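Local structure of glycosyl hydrolases family 2, sugar binding domain protein (Bacteroides uniformis str. 3978 T3 ii, 6D1P) at residues A[310-316]-A[568-572]; A[485-491]-A[552-556]; A[422-428]-A[461-467]. The protein probably hydrolyses O-glycosidic bonds as a family 2 glycoside hydrolase, a beta-glucuronidase of a human gut bacterium. All coordinates share one frame; numbering follows the deposited sequence.

Interaction 1: residues A[310-316]-A[568-572]; sequences FEEKGPF and PRLTG
At the end of the TIM barrel where its strands begin, the hairpin between strands 308-310 and 316-318 lies with Pro315 and Gly314 against Thr571 and Arg569, in the loop that leads from helix 550-564 into barrel strand 572-574. A type II turn from Glu311 to Gly314 closes the hairpin, pinned by the bond from Gly314 N to Glu311 O.

Thr571 does most of the packing through its methyl. CG2 sits 3.4 Å from Pro315 C and equally close to Gly314 O, beside the backbone of the hairpin, and reaches the edge of the Phe310 ring at CD1, 4.1 Å away. Thr571 CB meets Phe316 CB at 3.8 Å. With chi1 at 57°, OG1 stands between the backbone N and the carbonyl carbon and bonds to Phe508 O, while the methyl is left to the hairpin. Within the hairpin, Phe316 CD1 lies over a face of the Phe310 ring, and both rings pack on Ile421 of the barrel wall.

The Pro315 ring is held among carbonyls: its CG comes within 3.2 Å of Pro568 O. Arg569 O approaches Pro315 N, whose tertiary amide cannot donate, to 3.0 Å and is 3.1 Å from Gly314 O, two oxygens meeting without a proton between them. The guanidinium of Arg569 is drawn off toward Asn503 by a weak hydrogen bond.

No direct hydrogen bond crosses the contact. A water takes the N-H of Phe316 at 2.9 Å and contacts Leu570 O, which also accepts a bond from Arg322. Because proline has no N-H to offer and carbonyls meet carbonyls, what holds the two segments directly to each other is mainly packing of the threonine methyl and the proline ring, with the water as the polar link.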
loop_
_atom_site.group_PDB
_atom_site.type_symbol
_atom_site.label_atom_id
_atom_site.label_comp_id
_atom_site.label_asym_id
_atom_site.label_seq_id
_atom_site.Cartn_x
_atom_site.Cartn_y
_atom_site.Cartn_z
ATOM N N PHE A 310 48.168 8.175 -2.696
ATOM C CA PHE A 310 47.609 9.499 -2.908
ATOM C C PHE A 310 48.641 10.508 -2.438
ATOM O O PHE A 310 48.988 10.535 -1.249
ATOM C CB PHE A 310 46.292 9.678 -2.154
ATOM C CG PHE A 310 45.175 8.815 -2.672
ATOM C CD1 PHE A 310 44.337 9.278 -3.680
ATOM C CD2 PHE A 310 44.974 7.545 -2.165
ATOM C CE1 PHE A 310 43.318 8.488 -4.176
ATOM C CE2 PHE A 310 43.943 6.750 -2.646
ATOM C CZ PHE A 310 43.121 7.219 -3.656
ATOM N N GLU A 311 49.143 11.320 -3.371
ATOM C CA GLU A 311 50.216 12.258 -3.062
ATOM C C GLU A 311 49.633 13.512 -2.426
ATOM O O GLU A 311 48.633 14.063 -2.905
ATOM C CB GLU A 311 51.017 12.612 -4.327
ATOM C CG GLU A 311 52.399 13.271 -4.075
ATOM C CD GLU A 311 53.296 13.337 -5.333
ATOM O OE1 GLU A 311 52.864 13.851 -6.393
ATOM O OE2 GLU A 311 54.455 12.871 -5.262
ATOM N N GLU A 312 50.265 13.954 -1.338
ATOM C CA GLU A 312 49.863 15.183 -0.669
ATOM C C GLU A 312 49.942 16.353 -1.631
ATOM O O GLU A 312 50.987 16.595 -2.238
ATOM C CB GLU A 312 50.754 15.416 0.538
ATOM C CG GLU A 312 50.392 16.636 1.352
ATOM C CD GLU A 312 50.929 16.522 2.758
ATOM O OE1 GLU A 312 51.740 15.599 2.992
ATOM O OE2 GLU A 312 50.526 17.323 3.627
ATOM N N LYS A 313 48.826 17.062 -1.799
ATOM C CA LYS A 313 48.724 18.152 -2.773
ATOM C C LYS A 313 49.044 17.691 -4.192
ATOM O O LYS A 313 49.358 18.511 -5.067
ATOM C CB LYS A 313 49.633 19.333 -2.388
ATOM C CG LYS A 313 49.346 19.985 -1.059
ATOM C CD LYS A 313 48.017 20.731 -1.083
ATOM C CE LYS A 313 47.707 21.397 0.246
ATOM N NZ LYS A 313 46.370 22.047 0.186
ATOM N N GLY A 314 48.977 16.386 -4.452
ATOM C CA GLY A 314 49.318 15.869 -5.761
ATOM C C GLY A 314 48.361 14.841 -6.285
ATOM O O GLY A 314 47.292 14.643 -5.727
ATOM N N PRO A 315 48.722 14.147 -7.356
ATOM C CA PRO A 315 47.775 13.203 -7.952
ATOM C C PRO A 315 47.891 11.811 -7.364
ATOM O O PRO A 315 48.359 11.604 -6.223
ATOM C CB PRO A 315 48.176 13.215 -9.434
ATOM C CG PRO A 315 49.649 13.471 -9.426
ATOM C CD PRO A 315 49.928 14.348 -8.174
ATOM N N PHE A 316 47.436 10.821 -8.132
ATOM C CA PHE A 316 47.294 9.447 -7.660
ATOM C C PHE A 316 48.199 8.520 -8.484
ATOM O O PHE A 316 48.245 8.586 -9.729
ATOM C CB PHE A 316 45.824 8.988 -7.794
ATOM C CG PHE A 316 45.614 7.511 -7.622
ATOM C CD1 PHE A 316 45.584 6.947 -6.361
ATOM C CD2 PHE A 316 45.485 6.684 -8.732
ATOM C CE1 PHE A 316 45.428 5.576 -6.203
ATOM C CE2 PHE A 316 45.329 5.316 -8.582
ATOM C CZ PHE A 316 45.296 4.763 -7.316
ATOM N N PRO A 568 47.747 18.052 -14.126
ATOM C CA PRO A 568 48.661 17.022 -13.621
ATOM C C PRO A 568 48.534 16.747 -12.130
ATOM O O PRO A 568 48.925 15.659 -11.696
ATOM C CB PRO A 568 50.051 17.590 -13.964
ATOM C CG PRO A 568 49.852 19.061 -14.057
ATOM C CD PRO A 568 48.454 19.252 -14.597
ATOM N N ARG A 569 48.034 17.678 -11.317
ATOM C CA ARG A 569 47.896 17.347 -9.896
ATOM C C ARG A 569 46.658 16.524 -9.562
ATOM O O ARG A 569 46.581 16.012 -8.439
ATOM C CB ARG A 569 47.828 18.598 -9.030
ATOM C CG ARG A 569 49.056 19.457 -9.046
ATOM C CD ARG A 569 48.580 20.881 -9.123
ATOM N NE ARG A 569 48.323 21.479 -7.821
ATOM C CZ ARG A 569 47.369 22.373 -7.591
ATOM N NH1 ARG A 569 46.547 22.737 -8.569
ATOM N NH2 ARG A 569 47.226 22.888 -6.384
ATOM N N LEU A 570 45.696 16.399 -10.483
ATOM C CA LEU A 570 44.386 15.819 -10.174
ATOM C C LEU A 570 44.497 14.310 -9.997
ATOM O O LEU A 570 44.855 13.597 -10.930
ATOM C CB LEU A 570 43.379 16.153 -11.281
ATOM C CG LEU A 570 41.914 15.680 -11.142
ATOM C CD1 LEU A 570 41.280 16.246 -9.878
ATOM C CD2 LEU A 570 41.099 16.078 -12.366
ATOM N N THR A 571 44.195 13.812 -8.803
ATOM C CA THR A 571 44.048 12.370 -8.664
ATOM C C THR A 571 43.016 11.834 -9.658
ATOM O O THR A 571 43.276 10.863 -10.381
ATOM C CB THR A 571 43.665 12.013 -7.226
ATOM O OG1 THR A 571 42.457 12.688 -6.863
ATOM C CG2 THR A 571 44.772 12.426 -6.279
ATOM N N GLY A 572 41.856 12.478 -9.737
ATOM C CA GLY A 572 40.819 12.041 -10.649
ATOM C C GLY A 572 39.443 12.469 -10.169
ATOM O O GLY A 572 39.304 13.267 -9.238
HETATM O O HOH W 1 46.322 10.989 -10.811
#

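Interaction 2: residues A[485-491]-A[552-556]; sequences GWYGRRF and YIIRL
Tyr552 projects from helix 550-564 of the TIM barrel between Trp486 and Phe491, two aromatic side chains of the loop between strand 477-479 and helix 494-503. The Phe491 and Tyr552 side chains point opposite ways and lie alongside, an oblique aromatic pair with ring planes 56° apart. Phe491 CE2 and Tyr552 CE1 are 3.8 Å apart, with the tyrosine at the rim of the phenylalanine.

One face of the Phe491 ring is turned to the helix backbone: Leu556 CA stands over it, 4.1 Å from the ring centroid, in a CH-pi contact, and Arg555 O lies over the same face. Phe491 CG occupies the position between backbone N and carbonyl carbon (chi1 66°), which swings the ring onto the helix, where Trp559 also meets it. Leu556 CG packs on Phe491 CB at 3.7 Å. The edge of the Trp486 indole, at CE3, meets Tyr552 CE2, 4.1 Å away, while Trp548 adds a further ring to the cluster. Arg555 touches Phe491 CZ with its CB, and its extended chain carries the guanidinium away to Glu642.

The tyrosine hydroxyl ties the loop down. Gly485 has no room for a CB, which would collide with this hydroxyl. Tyr552 OH donates to Gly485 O at 2.6 Å, tilted 29° from the carbonyl plane, and accepts from a water that in turn takes the N-H of Phe491 at 3.0 Å.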
loop_
_atom_site.group_PDB
_atom_site.type_symbol
_atom_site.label_atom_id
_atom_site.label_comp_id
_atom_site.label_asym_id
_atom_site.label_seq_id
_atom_site.Cartn_x
_atom_site.Cartn_y
_atom_site.Cartn_z
ATOM N N GLY A 485 28.686 24.358 -13.617
ATOM C CA GLY A 485 27.667 24.325 -14.639
ATOM C C GLY A 485 26.369 23.646 -14.249
ATOM O O GLY A 485 25.394 23.732 -15.012
ATOM N N TRP A 486 26.304 22.974 -13.095
ATOM C CA TRP A 486 25.075 22.299 -12.694
ATOM C C TRP A 486 24.467 22.948 -11.458
ATOM O O TRP A 486 23.463 23.643 -11.573
ATOM C CB TRP A 486 25.263 20.795 -12.479
ATOM C CG TRP A 486 23.896 20.194 -12.397
ATOM C CD1 TRP A 486 23.257 19.693 -11.279
ATOM C CD2 TRP A 486 22.946 20.126 -13.465
ATOM N NE1 TRP A 486 21.971 19.278 -11.615
ATOM C CE2 TRP A 486 21.761 19.537 -12.946
ATOM C CE3 TRP A 486 22.984 20.490 -14.817
ATOM C CZ2 TRP A 486 20.640 19.299 -13.738
ATOM C CZ3 TRP A 486 21.864 20.250 -15.597
ATOM C CH2 TRP A 486 20.702 19.665 -15.053
ATOM N N TYR A 487 25.029 22.735 -10.273
ATOM C CA TYR A 487 24.497 23.423 -9.105
ATOM C C TYR A 487 25.180 24.755 -8.834
ATOM O O TYR A 487 24.639 25.563 -8.068
ATOM C CB TYR A 487 24.605 22.539 -7.864
ATOM C CG TYR A 487 23.780 21.277 -7.911
ATOM C CD1 TYR A 487 22.392 21.333 -8.062
ATOM C CD2 TYR A 487 24.386 20.025 -7.782
ATOM C CE1 TYR A 487 21.631 20.173 -8.087
ATOM C CE2 TYR A 487 23.632 18.861 -7.809
ATOM C CZ TYR A 487 22.249 18.947 -7.948
ATOM O OH TYR A 487 21.491 17.809 -7.982
ATOM N N GLY A 488 26.346 24.999 -9.434
ATOM C CA GLY A 488 27.007 26.274 -9.269
ATOM C C GLY A 488 27.817 26.742 -10.460
ATOM O O GLY A 488 28.532 25.949 -11.073
ATOM N N ARG A 489 27.695 28.031 -10.792
ATOM C CA ARG A 489 28.502 28.703 -11.805
ATOM C C ARG A 489 28.421 27.998 -13.161
ATOM O O ARG A 489 27.499 27.208 -13.407
ATOM C CB ARG A 489 29.954 28.815 -11.321
ATOM C CG ARG A 489 30.056 29.253 -9.852
ATOM C CD ARG A 489 31.475 29.644 -9.447
ATOM N NE ARG A 489 31.973 30.702 -10.315
ATOM C CZ ARG A 489 33.261 30.940 -10.534
ATOM N NH1 ARG A 489 34.185 30.191 -9.938
ATOM N NH2 ARG A 489 33.624 31.921 -11.359
ATOM N N ARG A 490 29.370 28.280 -14.044
ATOM C CA ARG A 490 29.351 27.755 -15.400
ATOM C C ARG A 490 30.263 26.538 -15.492
ATOM O O ARG A 490 31.164 26.349 -14.670
ATOM C CB ARG A 490 29.774 28.845 -16.394
ATOM C CG ARG A 490 28.824 30.062 -16.416
ATOM C CD ARG A 490 29.287 31.164 -17.388
ATOM N NE ARG A 490 30.666 31.575 -17.134
ATOM C CZ ARG A 490 31.663 31.550 -18.028
ATOM N NH1 ARG A 490 31.449 31.158 -19.280
ATOM N NH2 ARG A 490 32.895 31.942 -17.671
ATOM N N PHE A 491 30.009 25.680 -16.482
ATOM C CA PHE A 491 30.899 24.528 -16.584
ATOM C C PHE A 491 32.292 24.947 -17.046
ATOM O O PHE A 491 33.276 24.257 -16.743
ATOM C CB PHE A 491 30.290 23.410 -17.464
ATOM C CG PHE A 491 30.110 23.746 -18.934
ATOM C CD1 PHE A 491 31.203 23.845 -19.795
ATOM C CD2 PHE A 491 28.840 23.859 -19.471
ATOM C CE1 PHE A 491 31.030 24.125 -21.154
ATOM C CE2 PHE A 491 28.644 24.121 -20.826
ATOM C CZ PHE A 491 29.742 24.253 -21.671
ATOM N N TYR A 552 22.849 20.210 -23.661
ATOM C CA TYR A 552 23.615 20.915 -22.658
ATOM C C TYR A 552 24.606 19.979 -21.984
ATOM O O TYR A 552 25.805 20.280 -21.902
ATOM C CB TYR A 552 22.700 21.572 -21.630
ATOM C CG TYR A 552 23.521 22.189 -20.539
ATOM C CD1 TYR A 552 24.239 23.370 -20.758
ATOM C CD2 TYR A 552 23.646 21.562 -19.306
ATOM C CE1 TYR A 552 25.034 23.928 -19.746
ATOM C CE2 TYR A 552 24.438 22.111 -18.297
ATOM C CZ TYR A 552 25.122 23.296 -18.520
ATOM O OH TYR A 552 25.901 23.820 -17.513
ATOM N N ILE A 553 24.137 18.819 -21.527
ATOM C CA ILE A 553 25.014 18.011 -20.689
ATOM C C ILE A 553 26.181 17.458 -21.492
ATOM O O ILE A 553 27.251 17.194 -20.936
ATOM C CB ILE A 553 24.231 16.892 -19.981
ATOM C CG1 ILE A 553 24.912 16.561 -18.646
ATOM C CG2 ILE A 553 24.135 15.644 -20.851
ATOM C CD1 ILE A 553 24.816 17.676 -17.620
ATOM N N ILE A 554 26.002 17.268 -22.798
ATOM C CA ILE A 554 27.082 16.745 -23.630
ATOM C C ILE A 554 28.252 17.725 -23.653
ATOM O O ILE A 554 29.415 17.344 -23.476
ATOM C CB ILE A 554 26.531 16.445 -25.037
ATOM C CG1 ILE A 554 25.900 15.045 -25.039
ATOM C CG2 ILE A 554 27.600 16.608 -26.112
ATOM C CD1 ILE A 554 24.882 14.844 -26.110
ATOM N N ARG A 555 27.943 19.009 -23.818
ATOM C CA ARG A 555 28.946 20.052 -23.736
ATOM C C ARG A 555 29.586 20.105 -22.357
ATOM O O ARG A 555 30.798 20.329 -22.239
ATOM C CB ARG A 555 28.307 21.391 -24.085
ATOM C CG ARG A 555 27.954 21.524 -25.564
ATOM C CD ARG A 555 27.084 22.733 -25.793
ATOM N NE ARG A 555 26.992 23.083 -27.203
ATOM C CZ ARG A 555 26.294 22.395 -28.104
ATOM N NH1 ARG A 555 25.626 21.298 -27.749
ATOM N NH2 ARG A 555 26.262 22.801 -29.365
ATOM N N LEU A 556 28.789 19.909 -21.297
ATOM C CA LEU A 556 29.342 19.970 -19.945
ATOM C C LEU A 556 30.304 18.824 -19.705
ATOM O O LEU A 556 31.385 19.026 -19.135
ATOM C CB LEU A 556 28.225 19.962 -18.891
ATOM C CG LEU A 556 28.585 20.072 -17.390
ATOM C CD1 LEU A 556 27.390 20.605 -16.592
ATOM C CD2 LEU A 556 29.048 18.741 -16.775
HETATM O O HOH W 2 27.601 26.334 -18.220
#

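Interaction 3: residues A[422-428]-A[461-467]; sequences LWGLGNE and RSTAIRR
Parallel strands 420-432 and 462-466, joined through helix 440-457 in a beta-alpha-beta unit of the TIM barrel, pair from Leu422 beside Ser462 to Glu428, where a glycerol, probably from the crystallisation liquor, is bound. The ladder runs through Trp423 N to Ser462 O (3.0 Å), Ala464 N to Trp423 O and Leu425 N to Ala464 O; a beta bulge after Gly424 shifts the register, and Glu428 N reaches Arg466 O at 2.9 Å.

Arg466, extended with CG anti to the backbone N (chi1 -174°), runs alongside Glu428 and puts NH1 2.6 Å from Glu428 OE2. The bond is nearly straight (166°), in the guanidinium plane but somewhat out of the carboxylate plane, on its anti side. NH1 also bonds weakly to Asn427 OD1. The Arg467 guanidinium lies flat over the carboxylate (planes 18° apart), a long charge pair with no N-H aimed at it, and bridges more closely to Asp430; Arg391 takes Glu428 OE1. An alanine at Glu428 removes the carboxylate, which would probably leave Arg466 and Arg391 without their shared anion and the Arg467 guanidinium freer to turn.

Arg461 runs obliquely by the Trp423 indole, CD 3.7 Å from NE1, which bonds to Asp458. Leu425 CB meets Ile465 CG2 at 3.6 Å.

An Asn-Glu pair late in the fourth barrel strand is consistent with the active-site signature of clan GH-A glycoside hydrolases.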
loop_
_atom_site.group_PDB
_atom_site.type_symbol
_atom_site.label_atom_id
_atom_site.label_comp_id
_atom_site.label_asym_id
_atom_site.label_seq_id
_atom_site.Cartn_x
_atom_site.Cartn_y
_atom_site.Cartn_z
ATOM N N LEU A 422 39.517 2.674 -1.420
ATOM C CA LEU A 422 38.998 3.688 -0.520
ATOM C C LEU A 422 37.801 3.151 0.240
ATOM O O LEU A 422 36.846 2.665 -0.371
ATOM C CB LEU A 422 38.611 4.962 -1.274
ATOM C CG LEU A 422 39.785 5.796 -1.790
ATOM C CD1 LEU A 422 39.308 6.858 -2.756
ATOM C CD2 LEU A 422 40.589 6.419 -0.647
ATOM N N TRP A 423 37.875 3.219 1.571
ATOM C CA TRP A 423 36.717 3.052 2.439
ATOM C C TRP A 423 36.146 4.429 2.746
ATOM O O TRP A 423 36.832 5.264 3.350
ATOM C CB TRP A 423 37.089 2.354 3.743
ATOM C CG TRP A 423 37.724 1.000 3.631
ATOM C CD1 TRP A 423 38.890 0.600 4.214
ATOM C CD2 TRP A 423 37.217 -0.142 2.925
ATOM N NE1 TRP A 423 39.144 -0.716 3.909
ATOM C CE2 TRP A 423 38.131 -1.195 3.124
ATOM C CE3 TRP A 423 36.076 -0.378 2.152
ATOM C CZ2 TRP A 423 37.949 -2.459 2.559
ATOM C CZ3 TRP A 423 35.888 -1.632 1.605
ATOM C CH2 TRP A 423 36.814 -2.659 1.813
ATOM N N GLY A 424 34.905 4.674 2.336
ATOM C CA GLY A 424 34.227 5.922 2.672
ATOM C C GLY A 424 33.484 5.823 3.999
ATOM O O GLY A 424 32.885 4.802 4.314
ATOM N N LEU A 425 33.538 6.905 4.780
ATOM C CA LEU A 425 32.911 6.905 6.104
ATOM C C LEU A 425 31.557 7.600 6.145
ATOM O O LEU A 425 30.814 7.405 7.110
ATOM C CB LEU A 425 33.835 7.554 7.137
ATOM C CG LEU A 425 35.282 7.043 7.109
ATOM C CD1 LEU A 425 36.161 7.887 8.033
ATOM C CD2 LEU A 425 35.369 5.559 7.472
ATOM N N GLY A 426 31.210 8.386 5.135
ATOM C CA GLY A 426 29.905 9.019 5.123
ATOM C C GLY A 426 29.812 9.984 3.970
ATOM O O GLY A 426 30.812 10.313 3.324
ATOM N N ASN A 427 28.587 10.442 3.723
ATOM C CA ASN A 427 28.294 11.320 2.601
ATOM C C ASN A 427 27.395 12.460 3.054
ATOM O O ASN A 427 26.352 12.226 3.674
ATOM C CB ASN A 427 27.639 10.535 1.460
ATOM C CG ASN A 427 27.292 11.405 0.294
ATOM O OD1 ASN A 427 28.178 11.968 -0.372
ATOM N ND2 ASN A 427 25.995 11.535 0.027
ATOM N N GLU A 428 27.803 13.689 2.737
ATOM C CA GLU A 428 27.050 14.894 3.085
ATOM C C GLU A 428 26.589 14.863 4.540
ATOM O O GLU A 428 25.418 15.073 4.866
ATOM C CB GLU A 428 25.879 15.080 2.112
ATOM C CG GLU A 428 26.403 15.250 0.666
ATOM C CD GLU A 428 25.336 15.584 -0.363
ATOM O OE1 GLU A 428 24.115 15.502 -0.054
ATOM O OE2 GLU A 428 25.728 15.929 -1.507
ATOM N N ARG A 461 44.525 0.580 3.404
ATOM C CA ARG A 461 43.688 1.385 2.522
ATOM C C ARG A 461 43.422 2.744 3.143
ATOM O O ARG A 461 43.618 2.951 4.341
ATOM C CB ARG A 461 42.383 0.666 2.202
ATOM C CG ARG A 461 42.593 -0.612 1.390
ATOM C CD ARG A 461 41.266 -1.148 0.907
ATOM N NE ARG A 461 41.363 -2.345 0.084
ATOM C CZ ARG A 461 41.615 -3.558 0.561
ATOM N NH1 ARG A 461 41.844 -3.739 1.852
ATOM N NH2 ARG A 461 41.661 -4.592 -0.267
ATOM N N SER A 462 42.991 3.683 2.309
ATOM C CA SER A 462 42.707 5.034 2.775
ATOM C C SER A 462 41.213 5.237 3.034
ATOM O O SER A 462 40.357 4.656 2.357
ATOM C CB SER A 462 43.206 6.079 1.771
ATOM O OG SER A 462 44.618 6.100 1.767
ATOM N N THR A 463 40.917 6.070 4.035
ATOM C CA THR A 463 39.565 6.518 4.311
ATOM C C THR A 463 39.259 7.774 3.510
ATOM O O THR A 463 40.144 8.589 3.226
ATOM C CB THR A 463 39.357 6.801 5.801
ATOM O OG1 THR A 463 40.165 7.908 6.195
ATOM C CG2 THR A 463 39.706 5.589 6.639
ATOM N N ALA A 464 37.988 7.910 3.129
ATOM C CA ALA A 464 37.485 9.093 2.447
ATOM C C ALA A 464 36.129 9.478 3.045
ATOM O O ALA A 464 35.469 8.663 3.695
ATOM C CB ALA A 464 37.359 8.847 0.933
ATOM N N ILE A 465 35.727 10.743 2.835
ATOM C CA ILE A 465 34.328 11.162 2.926
ATOM C C ILE A 465 34.074 12.195 1.839
ATOM O O ILE A 465 34.997 12.666 1.175
ATOM C CB ILE A 465 33.931 11.754 4.296
ATOM C CG1 ILE A 465 34.754 13.018 4.586
ATOM C CG2 ILE A 465 34.015 10.699 5.398
ATOM C CD1 ILE A 465 34.437 13.702 5.913
ATOM N N ARG A 466 32.800 12.559 1.681
ATOM C CA ARG A 466 32.375 13.550 0.699
ATOM C C ARG A 466 31.518 14.620 1.368
ATOM O O ARG A 466 30.556 14.300 2.074
ATOM C CB ARG A 466 31.587 12.911 -0.465
ATOM C CG ARG A 466 31.271 13.946 -1.558
ATOM C CD ARG A 466 30.386 13.478 -2.700
ATOM N NE ARG A 466 29.955 14.653 -3.446
ATOM C CZ ARG A 466 28.861 15.347 -3.160
ATOM N NH1 ARG A 466 28.075 14.938 -2.176
ATOM N NH2 ARG A 466 28.547 16.434 -3.852
ATOM N N ARG A 467 31.872 15.886 1.139
ATOM C CA ARG A 467 31.074 17.054 1.518
ATOM C C ARG A 467 30.769 17.066 3.020
ATOM O O ARG A 467 29.654 16.791 3.460
ATOM C CB ARG A 467 29.766 17.124 0.729
ATOM C CG ARG A 467 29.268 18.537 0.562
ATOM C CD ARG A 467 27.833 18.599 0.136
ATOM N NE ARG A 467 26.945 18.660 1.301
ATOM C CZ ARG A 467 25.674 19.043 1.236
ATOM N NH1 ARG A 467 25.165 19.386 0.065
ATOM N NH2 ARG A 467 24.917 19.108 2.337
#

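All three contacts belong to the TIM barrel. Interaction 3 is buried in its wall, two neighbouring strands joined by a parallel ladder interrupted by a bulge and ending in a salt-bridge network. Interaction 1, partly buried, lies at the opposite end of those strands and has only van der Waals packing and a water across it; it touches interaction 3 where Phe310 CE2 meets Leu422 CD2 at 3.9 Å. Interaction 2 joins a loop to a helix of the outer layer in an aromatic, fully buried cluster, its nearest atoms about 7 Å from interaction 3 and 12 Å from interaction 1. Interaction 2 uses helix 550-564 itself, interaction 1 the loop that follows it.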